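Putative (Helicobacter pylori J99, PDB 4R7K) is of unknown function but belongs to the SRPBCC superfamily of START-like domains, whose members commonly bind hydrophobic ligands in a deep pocket. Local coordinates at residues His63-Glu71 against Ile80-Lys91; Met28-Trp37 against Arg152-Ser160. All blocks are in the same frame, centred on the assembly; numbering follows the deposited sequence. Where two conformers were deposited one is given.

Contact 1: His63-Glu71 against Ile80-Lys91; sequences HLRDASHWE and IHMYHQDNTILK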
loop_
_atom_site.group_PDB
_atom_site.type_symbol
_atom_site.label_atom_id
_atom_site.label_comp_id
_atom_site.label_asym_id
_atom_site.label_seq_id
_atom_site.Cartn_x
_atom_site.Cartn_y
_atom_site.Cartn_z
ATOM N N HIS A 63 15.965 -20.630 2.018
ATOM C CA HIS A 63 14.563 -20.301 1.756
ATOM C C HIS A 63 14.338 -19.432 0.536
ATOM O O HIS A 63 13.203 -19.329 0.049
ATOM C CB HIS A 63 13.890 -19.689 2.965
ATOM C CG HIS A 63 13.768 -20.625 4.115
ATOM N ND1 HIS A 63 13.861 -20.210 5.422
ATOM C CD2 HIS A 63 13.559 -21.962 4.155
ATOM C CE1 HIS A 63 13.713 -21.248 6.221
ATOM N NE2 HIS A 63 13.539 -22.326 5.475
ATOM N N LEU A 64 15.400 -18.825 0.044
ATOM C CA LEU A 64 15.324 -18.054 -1.195
ATOM C C LEU A 64 15.621 -18.974 -2.376
ATOM O O LEU A 64 14.881 -18.964 -3.358
ATOM C CB LEU A 64 16.324 -16.903 -1.192
ATOM C CG LEU A 64 16.420 -16.159 -2.516
ATOM C CD1 LEU A 64 15.074 -15.541 -2.868
ATOM C CD2 LEU A 64 17.481 -15.078 -2.433
ATOM N N ARG A 65 16.717 -19.730 -2.303
ATOM C CA ARG A 65 17.071 -20.676 -3.375
ATOM C C ARG A 65 16.088 -21.837 -3.574
ATOM O O ARG A 65 15.898 -22.311 -4.700
ATOM C CB ARG A 65 18.426 -21.333 -3.111
ATOM C CG ARG A 65 19.636 -20.453 -3.256
ATOM C CD ARG A 65 20.860 -21.364 -3.110
ATOM N NE ARG A 65 21.001 -22.271 -4.263
ATOM C CZ ARG A 65 21.862 -23.288 -4.343
ATOM N NH1 ARG A 65 22.652 -23.601 -3.314
ATOM N NH2 ARG A 65 21.918 -24.007 -5.463
ATOM N N ASP A 66 15.543 -22.374 -2.495
ATOM C CA ASP A 66 14.602 -23.478 -2.662
ATOM C C ASP A 66 13.214 -22.877 -2.840
ATOM O O ASP A 66 12.497 -22.574 -1.890
ATOM C CB ASP A 66 14.677 -24.472 -1.522
ATOM C CG ASP A 66 13.748 -25.660 -1.725
ATOM O OD1 ASP A 66 12.831 -25.621 -2.565
ATOM O OD2 ASP A 66 13.916 -26.617 -1.007
ATOM N N ALA A 67 12.851 -22.716 -4.101
ATOM C CA ALA A 67 11.607 -22.078 -4.476
ATOM C C ALA A 67 10.355 -22.760 -3.957
ATOM O O ALA A 67 9.290 -22.173 -4.025
ATOM C CB ALA A 67 11.546 -21.918 -5.992
ATOM N N SER A 68 10.459 -24.001 -3.471
ATOM C CA SER A 68 9.293 -24.672 -2.879
ATOM C C SER A 68 8.812 -23.930 -1.616
ATOM O O SER A 68 7.662 -24.046 -1.242
ATOM C CB SER A 68 9.568 -26.158 -2.567
ATOM O OG SER A 68 10.483 -26.305 -1.489
ATOM N N HIS A 69 9.680 -23.149 -0.982
ATOM C CA HIS A 69 9.291 -22.377 0.218
ATOM C C HIS A 69 8.530 -21.086 -0.066
ATOM O O HIS A 69 7.815 -20.582 0.802
ATOM C CB HIS A 69 10.527 -22.007 1.023
ATOM C CG HIS A 69 11.284 -23.185 1.538
ATOM N ND1 HIS A 69 10.868 -23.922 2.623
ATOM C CD2 HIS A 69 12.438 -23.752 1.118
ATOM C CE1 HIS A 69 11.719 -24.911 2.831
ATOM N NE2 HIS A 69 12.692 -24.814 1.942
ATOM N N TRP A 70 8.709 -20.543 -1.265
ATOM C CA TRP A 70 8.140 -19.237 -1.641
ATOM C C TRP A 70 6.653 -19.120 -1.333
ATOM O O TRP A 70 6.197 -18.158 -0.693
ATOM C CB TRP A 70 8.368 -18.986 -3.135
ATOM C CG TRP A 70 9.792 -18.740 -3.520
ATOM C CD1 TRP A 70 10.909 -18.897 -2.735
ATOM C CD2 TRP A 70 10.275 -18.450 -4.838
ATOM N NE1 TRP A 70 12.040 -18.643 -3.466
ATOM C CE2 TRP A 70 11.683 -18.377 -4.760
ATOM C CE3 TRP A 70 9.650 -18.221 -6.071
ATOM C CZ2 TRP A 70 12.468 -18.078 -5.854
ATOM C CZ3 TRP A 70 10.426 -17.936 -7.152
ATOM C CH2 TRP A 70 11.834 -17.858 -7.039
ATOM N N GLU A 71 5.903 -20.102 -1.773
ATOM C CA GLU A 71 4.449 -20.096 -1.589
ATOM C C GLU A 71 4.052 -20.095 -0.118
ATOM O O GLU A 71 2.983 -19.608 0.261
ATOM C CB GLU A 71 3.826 -21.297 -2.320
ATOM C CG GLU A 71 2.320 -21.203 -2.387
ATOM C CD GLU A 71 1.680 -22.318 -3.176
ATOM O OE1 GLU A 71 0.496 -22.156 -3.525
ATOM O OE2 GLU A 71 2.348 -23.342 -3.451
ATOM N N ILE A 80 4.988 -23.312 -8.627
ATOM C CA ILE A 80 6.289 -23.221 -9.288
ATOM C C ILE A 80 6.538 -24.513 -10.051
ATOM O O ILE A 80 5.898 -25.532 -9.775
ATOM C CB ILE A 80 7.423 -23.010 -8.284
ATOM C CG1 ILE A 80 7.518 -24.212 -7.330
ATOM C CG2 ILE A 80 7.199 -21.723 -7.507
ATOM C CD1 ILE A 80 8.795 -24.260 -6.524
ATOM N N HIS A 81 7.481 -24.478 -10.986
ATOM C CA HIS A 81 7.824 -25.649 -11.790
ATOM C C HIS A 81 9.236 -25.539 -12.363
ATOM O O HIS A 81 9.564 -24.541 -13.000
ATOM C CB HIS A 81 6.811 -25.813 -12.927
ATOM C CG HIS A 81 7.073 -26.993 -13.809
ATOM N ND1 HIS A 81 6.798 -28.284 -13.418
ATOM C CD2 HIS A 81 7.564 -27.077 -15.069
ATOM C CE1 HIS A 81 7.126 -29.116 -14.390
ATOM N NE2 HIS A 81 7.596 -28.409 -15.402
HETATM N N MSE A 82 10.076 -26.549 -12.106
HETATM C CA MSE A 82 11.442 -26.595 -12.646
HETATM C C MSE A 82 11.334 -27.541 -13.831
HETATM O O MSE A 82 10.905 -28.682 -13.701
HETATM C CB MSE A 82 12.493 -26.971 -11.582
HETATM C CG MSE A 82 13.178 -25.732 -10.929
HETATM SE SE MSE A 82 11.914 -24.943 -9.667
HETATM C CE MSE A 82 12.827 -23.263 -9.191
ATOM N N TYR A 83 11.688 -27.056 -15.012
ATOM C CA TYR A 83 11.558 -27.836 -16.237
ATOM C C TYR A 83 12.507 -29.021 -16.398
ATOM O O TYR A 83 12.133 -30.023 -17.001
ATOM C CB TYR A 83 11.726 -26.926 -17.454
ATOM C CG TYR A 83 10.568 -26.009 -17.711
ATOM C CD1 TYR A 83 10.505 -24.758 -17.116
ATOM C CD2 TYR A 83 9.551 -26.374 -18.585
ATOM C CE1 TYR A 83 9.447 -23.901 -17.363
ATOM C CE2 TYR A 83 8.485 -25.523 -18.842
ATOM C CZ TYR A 83 8.444 -24.282 -18.223
ATOM O OH TYR A 83 7.397 -23.418 -18.463
ATOM N N HIS A 84 13.728 -28.933 -15.878
ATOM C CA HIS A 84 14.691 -30.023 -16.130
ATOM C C HIS A 84 15.504 -30.439 -14.922
ATOM O O HIS A 84 16.623 -30.931 -15.061
ATOM C CB HIS A 84 15.612 -29.606 -17.277
ATOM C CG HIS A 84 14.871 -29.081 -18.468
ATOM N ND1 HIS A 84 14.959 -27.771 -18.887
ATOM C CD2 HIS A 84 13.961 -29.671 -19.279
ATOM C CE1 HIS A 84 14.168 -27.588 -19.930
ATOM N NE2 HIS A 84 13.555 -28.726 -20.190
ATOM N N GLN A 85 14.928 -30.263 -13.741
ATOM C CA GLN A 85 15.588 -30.637 -12.506
ATOM C C GLN A 85 14.621 -31.440 -11.750
ATOM O O GLN A 85 13.427 -31.177 -11.818
ATOM C CB GLN A 85 15.891 -29.413 -11.614
ATOM C CG GLN A 85 16.573 -28.275 -12.301
ATOM C CD GLN A 85 17.207 -27.305 -11.336
ATOM O OE1 GLN A 85 18.149 -26.636 -11.698
ATOM N NE2 GLN A 85 16.726 -27.262 -10.089
ATOM N N ASP A 86 15.135 -32.358 -10.953
ATOM C CA ASP A 86 14.302 -33.216 -10.128
ATOM C C ASP A 86 14.119 -32.596 -8.753
ATOM O O ASP A 86 13.682 -33.248 -7.819
ATOM C CB ASP A 86 14.921 -34.624 -10.030
ATOM C CG ASP A 86 16.401 -34.604 -9.608
ATOM O OD1 ASP A 86 16.980 -33.496 -9.449
ATOM O OD2 ASP A 86 16.989 -35.708 -9.471
ATOM N N ASN A 87 14.433 -31.312 -8.635
ATOM C CA ASN A 87 14.334 -30.630 -7.366
ATOM C C ASN A 87 13.962 -29.170 -7.602
ATOM O O ASN A 87 13.931 -28.705 -8.746
ATOM C CB ASN A 87 15.664 -30.754 -6.629
ATOM C CG ASN A 87 16.804 -30.094 -7.380
ATOM O OD1 ASN A 87 16.862 -28.866 -7.493
ATOM N ND2 ASN A 87 17.720 -30.905 -7.896
ATOM N N THR A 88 13.734 -28.435 -6.528
ATOM C CA THR A 88 13.324 -27.040 -6.643
ATOM C C THR A 88 14.392 -26.042 -6.177
ATOM O O THR A 88 14.061 -24.901 -5.836
ATOM C CB THR A 88 12.006 -26.836 -5.877
ATOM O OG1 THR A 88 12.178 -27.262 -4.520
ATOM C CG2 THR A 88 10.889 -27.691 -6.517
ATOM N N ILE A 89 15.662 -26.457 -6.229
ATOM C CA ILE A 89 16.766 -25.621 -5.817
ATOM C C ILE A 89 17.343 -24.877 -7.034
ATOM O O ILE A 89 17.925 -25.491 -7.941
ATOM C CB ILE A 89 17.926 -26.449 -5.164
ATOM C CG1 ILE A 89 17.428 -27.472 -4.136
ATOM C CG2 ILE A 89 18.941 -25.519 -4.511
ATOM C CD1 ILE A 89 16.655 -26.874 -2.982
ATOM N N LEU A 90 17.178 -23.561 -7.050
ATOM C CA LEU A 90 17.747 -22.709 -8.107
ATOM C C LEU A 90 19.277 -22.748 -8.089
ATOM O O LEU A 90 19.899 -22.544 -7.031
ATOM C CB LEU A 90 17.334 -21.259 -7.914
ATOM C CG LEU A 90 15.826 -20.984 -7.933
ATOM C CD1 LEU A 90 15.572 -19.555 -7.568
ATOM C CD2 LEU A 90 15.272 -21.270 -9.301
ATOM N N LYS A 91 19.870 -22.971 -9.260
ATOM C CA LYS A 91 21.329 -22.917 -9.435
ATOM C C LYS A 91 21.562 -22.210 -10.788
ATOM O O LYS A 91 20.615 -21.849 -11.490
ATOM C CB LYS A 91 21.971 -24.332 -9.395
ATOM C CG LYS A 91 21.467 -25.256 -10.479
ATOM C CD LYS A 91 22.114 -26.645 -10.461
ATOM C CE LYS A 91 21.482 -27.500 -11.550
ATOM N NZ LYS A 91 22.245 -28.726 -11.842
#

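Contact 2: Met28-Trp37 against Arg152-Ser160; sequences MNAIRWPKKW and RILTQESQS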
loop_
_atom_site.group_PDB
_atom_site.type_symbol
_atom_site.label_atom_id
_atom_site.label_comp_id
_atom_site.label_asym_id
_atom_site.label_seq_id
_atom_site.Cartn_x
_atom_site.Cartn_y
_atom_site.Cartn_z
HETATM N N MSE A 28 29.195 -0.437 0.120
HETATM C CA MSE A 28 28.588 -1.715 0.449
HETATM C C MSE A 28 28.572 -2.514 -0.805
HETATM O O MSE A 28 28.717 -1.961 -1.882
HETATM C CB MSE A 28 27.195 -1.451 0.982
HETATM C CG MSE A 28 27.336 -1.092 2.457
HETATM SE SE MSE A 28 25.565 -0.879 3.289
HETATM C CE MSE A 28 25.274 -2.788 3.645
ATOM N N ASN A 29 28.462 -3.832 -0.688
ATOM C CA ASN A 29 28.372 -4.698 -1.892
ATOM C C ASN A 29 27.115 -4.376 -2.717
ATOM O O ASN A 29 26.105 -3.988 -2.154
ATOM C CB ASN A 29 28.425 -6.176 -1.526
ATOM C CG ASN A 29 29.836 -6.621 -1.138
ATOM O OD1 ASN A 29 30.774 -6.385 -1.837
ATOM N ND2 ASN A 29 29.960 -7.262 -0.016
ATOM N N ALA A 30 27.241 -4.434 -4.033
ATOM C CA ALA A 30 26.162 -4.090 -4.952
ATOM C C ALA A 30 25.983 -5.131 -6.027
ATOM O O ALA A 30 26.906 -5.874 -6.357
ATOM C CB ALA A 30 26.421 -2.739 -5.615
ATOM N N ILE A 31 24.777 -5.138 -6.595
ATOM C CA ILE A 31 24.393 -6.050 -7.651
ATOM C C ILE A 31 25.145 -5.798 -8.945
ATOM O O ILE A 31 25.361 -4.645 -9.319
ATOM C CB ILE A 31 22.880 -5.944 -7.897
ATOM C CG1 ILE A 31 22.192 -6.659 -6.735
ATOM C CG2 ILE A 31 22.507 -6.630 -9.223
ATOM C CD1 ILE A 31 20.717 -6.452 -6.610
ATOM N N ARG A 32 25.580 -6.877 -9.600
ATOM C CA ARG A 32 26.275 -6.769 -10.904
ATOM C C ARG A 32 25.209 -6.899 -12.002
ATOM O O ARG A 32 24.600 -7.947 -12.143
ATOM C CB ARG A 32 27.320 -7.853 -11.070
ATOM C CG ARG A 32 28.357 -7.906 -9.964
ATOM C CD ARG A 32 29.452 -8.938 -10.253
ATOM N NE ARG A 32 30.484 -8.882 -9.213
ATOM C CZ ARG A 32 30.822 -9.867 -8.384
ATOM N NH1 ARG A 32 30.291 -11.095 -8.492
ATOM N NH2 ARG A 32 31.776 -9.642 -7.478
ATOM N N TRP A 33 24.972 -5.832 -12.767
ATOM C CA TRP A 33 23.929 -5.851 -13.816
ATOM C C TRP A 33 24.453 -6.085 -15.223
ATOM O O TRP A 33 25.410 -5.439 -15.635
ATOM C CB TRP A 33 23.183 -4.493 -13.878
ATOM C CG TRP A 33 22.482 -4.126 -12.626
ATOM C CD1 TRP A 33 22.990 -3.395 -11.630
ATOM C CD2 TRP A 33 21.132 -4.485 -12.223
ATOM N NE1 TRP A 33 22.069 -3.265 -10.611
ATOM C CE2 TRP A 33 20.934 -3.958 -10.943
ATOM C CE3 TRP A 33 20.119 -5.240 -12.794
ATOM C CZ2 TRP A 33 19.751 -4.117 -10.251
ATOM C CZ3 TRP A 33 18.940 -5.386 -12.124
ATOM C CH2 TRP A 33 18.765 -4.846 -10.858
ATOM N N PRO A 34 23.801 -6.966 -15.990
ATOM C CA PRO A 34 24.177 -7.024 -17.382
ATOM C C PRO A 34 23.848 -5.649 -17.987
ATOM O O PRO A 34 22.938 -4.965 -17.508
ATOM C CB PRO A 34 23.310 -8.157 -17.951
ATOM C CG PRO A 34 22.881 -8.952 -16.767
ATOM C CD PRO A 34 22.788 -7.983 -15.636
ATOM N N LYS A 35 24.593 -5.255 -19.023
ATOM C CA LYS A 35 24.466 -3.946 -19.652
ATOM C C LYS A 35 23.020 -3.572 -19.982
ATOM O O LYS A 35 22.570 -2.460 -19.716
ATOM C CB LYS A 35 25.269 -3.919 -20.943
ATOM C CG LYS A 35 25.288 -2.567 -21.620
ATOM C CD LYS A 35 25.853 -2.679 -23.009
ATOM C CE LYS A 35 25.907 -1.326 -23.666
ATOM N NZ LYS A 35 26.460 -1.494 -25.029
ATOM N N LYS A 36 22.320 -4.531 -20.553
ATOM C CA LYS A 36 20.933 -4.401 -20.956
ATOM C C LYS A 36 19.944 -4.018 -19.840
ATOM O O LYS A 36 18.883 -3.454 -20.114
ATOM C CB LYS A 36 20.547 -5.756 -21.558
ATOM C CG LYS A 36 19.100 -5.978 -21.842
ATOM C CD LYS A 36 18.914 -7.309 -22.549
ATOM C CE LYS A 36 17.442 -7.559 -22.790
ATOM N NZ LYS A 36 17.188 -8.877 -23.449
ATOM N N TRP A 37 20.285 -4.345 -18.596
ATOM C CA TRP A 37 19.386 -4.179 -17.453
ATOM C C TRP A 37 19.759 -3.084 -16.470
ATOM O O TRP A 37 19.036 -2.884 -15.469
ATOM C CB TRP A 37 19.322 -5.501 -16.693
ATOM C CG TRP A 37 18.750 -6.594 -17.531
ATOM C CD1 TRP A 37 19.405 -7.663 -18.040
ATOM C CD2 TRP A 37 17.403 -6.673 -18.020
ATOM N NE1 TRP A 37 18.553 -8.422 -18.796
ATOM C CE2 TRP A 37 17.315 -7.833 -18.809
ATOM C CE3 TRP A 37 16.276 -5.879 -17.869
ATOM C CZ2 TRP A 37 16.129 -8.231 -19.432
ATOM C CZ3 TRP A 37 15.076 -6.294 -18.461
ATOM C CH2 TRP A 37 15.017 -7.432 -19.249
ATOM N N ARG A 152 21.826 -8.796 5.647
ATOM C CA ARG A 152 21.226 -7.908 4.677
ATOM C C ARG A 152 20.641 -8.677 3.508
ATOM O O ARG A 152 21.263 -9.617 2.997
ATOM C CB ARG A 152 22.280 -6.956 4.134
ATOM C CG ARG A 152 21.814 -6.025 3.013
ATOM C CD ARG A 152 23.020 -5.229 2.524
ATOM N NE ARG A 152 22.700 -4.173 1.541
ATOM C CZ ARG A 152 23.483 -3.817 0.530
ATOM N NH1 ARG A 152 24.607 -4.463 0.296
ATOM N NH2 ARG A 152 23.115 -2.823 -0.272
ATOM N N ILE A 153 19.421 -8.307 3.117
ATOM C CA ILE A 153 18.778 -8.862 1.947
ATOM C C ILE A 153 18.393 -7.700 1.027
ATOM O O ILE A 153 17.526 -6.886 1.360
ATOM C CB ILE A 153 17.516 -9.709 2.273
ATOM C CG1 ILE A 153 17.800 -10.715 3.365
ATOM C CG2 ILE A 153 17.043 -10.414 1.008
ATOM C CD1 ILE A 153 16.581 -11.439 3.914
ATOM N N LEU A 154 19.038 -7.638 -0.126
ATOM C CA LEU A 154 18.796 -6.606 -1.106
ATOM C C LEU A 154 18.219 -7.265 -2.307
ATOM O O LEU A 154 18.814 -8.233 -2.822
ATOM C CB LEU A 154 20.105 -5.936 -1.525
ATOM C CG LEU A 154 20.051 -4.904 -2.689
ATOM C CD1 LEU A 154 19.345 -3.631 -2.295
ATOM C CD2 LEU A 154 21.454 -4.555 -3.153
ATOM N N THR A 155 17.061 -6.770 -2.767
ATOM C CA THR A 155 16.507 -7.251 -3.988
ATOM C C THR A 155 16.119 -6.067 -4.919
ATOM O O THR A 155 15.478 -5.076 -4.508
ATOM C CB THR A 155 15.363 -8.248 -3.774
ATOM O OG1 THR A 155 15.085 -8.897 -5.019
ATOM C CG2 THR A 155 14.110 -7.559 -3.262
ATOM N N GLN A 156 16.514 -6.191 -6.171
ATOM C CA GLN A 156 16.311 -5.152 -7.169
ATOM C C GLN A 156 15.897 -5.766 -8.453
ATOM O O GLN A 156 16.388 -6.831 -8.819
ATOM C CB GLN A 156 17.585 -4.326 -7.373
ATOM C CG GLN A 156 18.082 -3.639 -6.131
ATOM C CD GLN A 156 19.312 -2.778 -6.349
ATOM O OE1 GLN A 156 20.231 -3.114 -7.106
ATOM N NE2 GLN A 156 19.334 -1.653 -5.677
ATOM N N GLU A 157 14.947 -5.124 -9.143
ATOM C CA GLU A 157 14.457 -5.634 -10.408
ATOM C C GLU A 157 14.409 -4.492 -11.430
ATOM O O GLU A 157 13.952 -3.365 -11.124
ATOM C CB GLU A 157 13.036 -6.229 -10.270
ATOM C CG GLU A 157 12.471 -6.799 -11.560
ATOM C CD GLU A 157 11.200 -7.653 -11.367
ATOM O OE1 GLU A 157 10.282 -7.513 -12.187
ATOM O OE2 GLU A 157 11.093 -8.442 -10.394
ATOM N N SER A 158 14.830 -4.834 -12.638
ATOM C CA SER A 158 14.841 -3.940 -13.788
ATOM C C SER A 158 13.897 -4.580 -14.803
ATOM O O SER A 158 14.000 -5.791 -15.076
ATOM C CB SER A 158 16.286 -3.861 -14.325
ATOM O OG SER A 158 16.393 -3.014 -15.466
ATOM N N GLN A 159 13.019 -3.777 -15.397
ATOM C CA GLN A 159 11.975 -4.268 -16.261
ATOM C C GLN A 159 11.934 -3.501 -17.589
ATOM O O GLN A 159 12.122 -2.263 -17.622
ATOM C CB GLN A 159 10.612 -4.098 -15.586
ATOM C CG GLN A 159 10.471 -4.678 -14.194
ATOM C CD GLN A 159 9.060 -4.475 -13.601
ATOM O OE1 GLN A 159 8.426 -3.451 -13.809
ATOM N NE2 GLN A 159 8.584 -5.463 -12.848
ATOM N N SER A 160 11.646 -4.229 -18.655
ATOM C CA SER A 160 11.527 -3.634 -19.982
ATOM C C SER A 160 10.230 -4.073 -20.675
ATOM O O SER A 160 9.843 -5.245 -20.624
ATOM C CB SER A 160 12.719 -4.016 -20.851
ATOM O OG SER A 160 13.915 -3.471 -20.301
HETATM O O HOH W 1 24.954 -1.466 -2.247
HETATM O O HOH W 2 22.832 -2.889 -6.093
HETATM O O HOH W 3 16.278 -4.737 -21.175
#

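Contact 1: His63-Glu71 against Ile80-Lys91
Asp66 OD1 takes three bonds at once, one from the loop opposite and two from its own turn. Thr88 OG1 donates to Asp66 OD1 from above the carboxylate plane at 2.6 Å, and Ser68 OG also meets that oxygen well out of plane. Ser68 N reaches it from the anti side, tilted out of the carboxylate plane, closing an Asx turn just after helix 57-65. The carboxylate is put there by a chi1 of -177°, which sets CG anti to the backbone N. Ile89 CD1 packs on the same carboxylate, 3.4 Å from Asp66 CG.

Next to this carboxylate the backbones pair: Leu90 N donates to Arg65 O at 3.0 Å, Ala67 N to Thr88 O, a single bridge between Asp66 and Ile89. Arg65 then bends at chi3 (69°) and grips Leu90 O side-on, NE at 3.0 Å and NH2 at 2.9 Å. That oxygen lies in the guanidinium plane, while Ile89 CG2 covers one face.

Towards the interior, Ala67 CB touches Ile80 CD1 and the selenomethionine methyl Met82 CE, both at 3.7 Å. Leu90 CD1 reaches Trp70 CZ2, whose ring also meets Trp123 and Trp182. These bonds hold residues 88-90 against the end of helix 57-65, while Gln85 and Asn87 brace the loop from within; the threefold donation to Asp66 OD1 would be expected to stabilise a charged carboxylate.

Contact 2: Met28-Trp37 against Arg152-Ser160
Arg152 NH1 donates to Asn29 O at 2.9 Å in a nearly straight bond, and water 1 joins that same carbonyl to Arg152 NH2. The arginine is extended from CG to NE, with CG anti to the backbone N (chi1 175°), which carries the guanidinium out from the strand to Asn29. Glu49 and Glu144 form salt bridges with it; in the conformer modelled here Met28 CE lies over one face of the guanidinium, toward its rim, 3.6 Å from Arg152 NE.

Further along, Ile31 and Gln156 run past each other in opposite directions, Ile31 CD1 coming 3.4 Å from Gln156 OE1. Trp33 turns its ring edge to that amide oxygen, CZ2 3.3 Å from Gln156 OE1, with ring and amide planes 30° apart. Water 2 links the oxygen to Ile31 N, and Gln156 NE2 goes to Ser47.

Ser158 OG, anti to its N (chi1 179°), donates to Trp37 O at 2.6 Å and also bonds Thr42. The Trp37 ring lies obliquely by Ser160, CZ3 3.6 Å from OG, and stacks with Tyr138. The N-terminal segment thus runs along strand 150-160 on the sheet face opposite helix 174-190, consistent with the helix-grip fold of SRPBCC domains.

In the fold
From the N terminus, strand 27-29 pairs with a strand of a second subunit, and the chain then runs along the sheet to Trp37. Its partner in contact 2, strand 150-160, comes 115 residues later, so that contact closes a long loop holding most of the sheet. Contact 1 falls wholly within that loop: helix 57-65 follows strand 44-53, and after eight intervening residues the chain returns as 80-91, before strand 99-100. The two are therefore nested, with no crossing. The centres of contacts 1 and 2 are about 21 Å apart, on opposite sides of the chain's centre, and the two contacts do not touch. Contact 2 ties the N-terminal segment to the sheet; contact 1 joins the short helices to the loop that leads into strands 99-100 and 103-114.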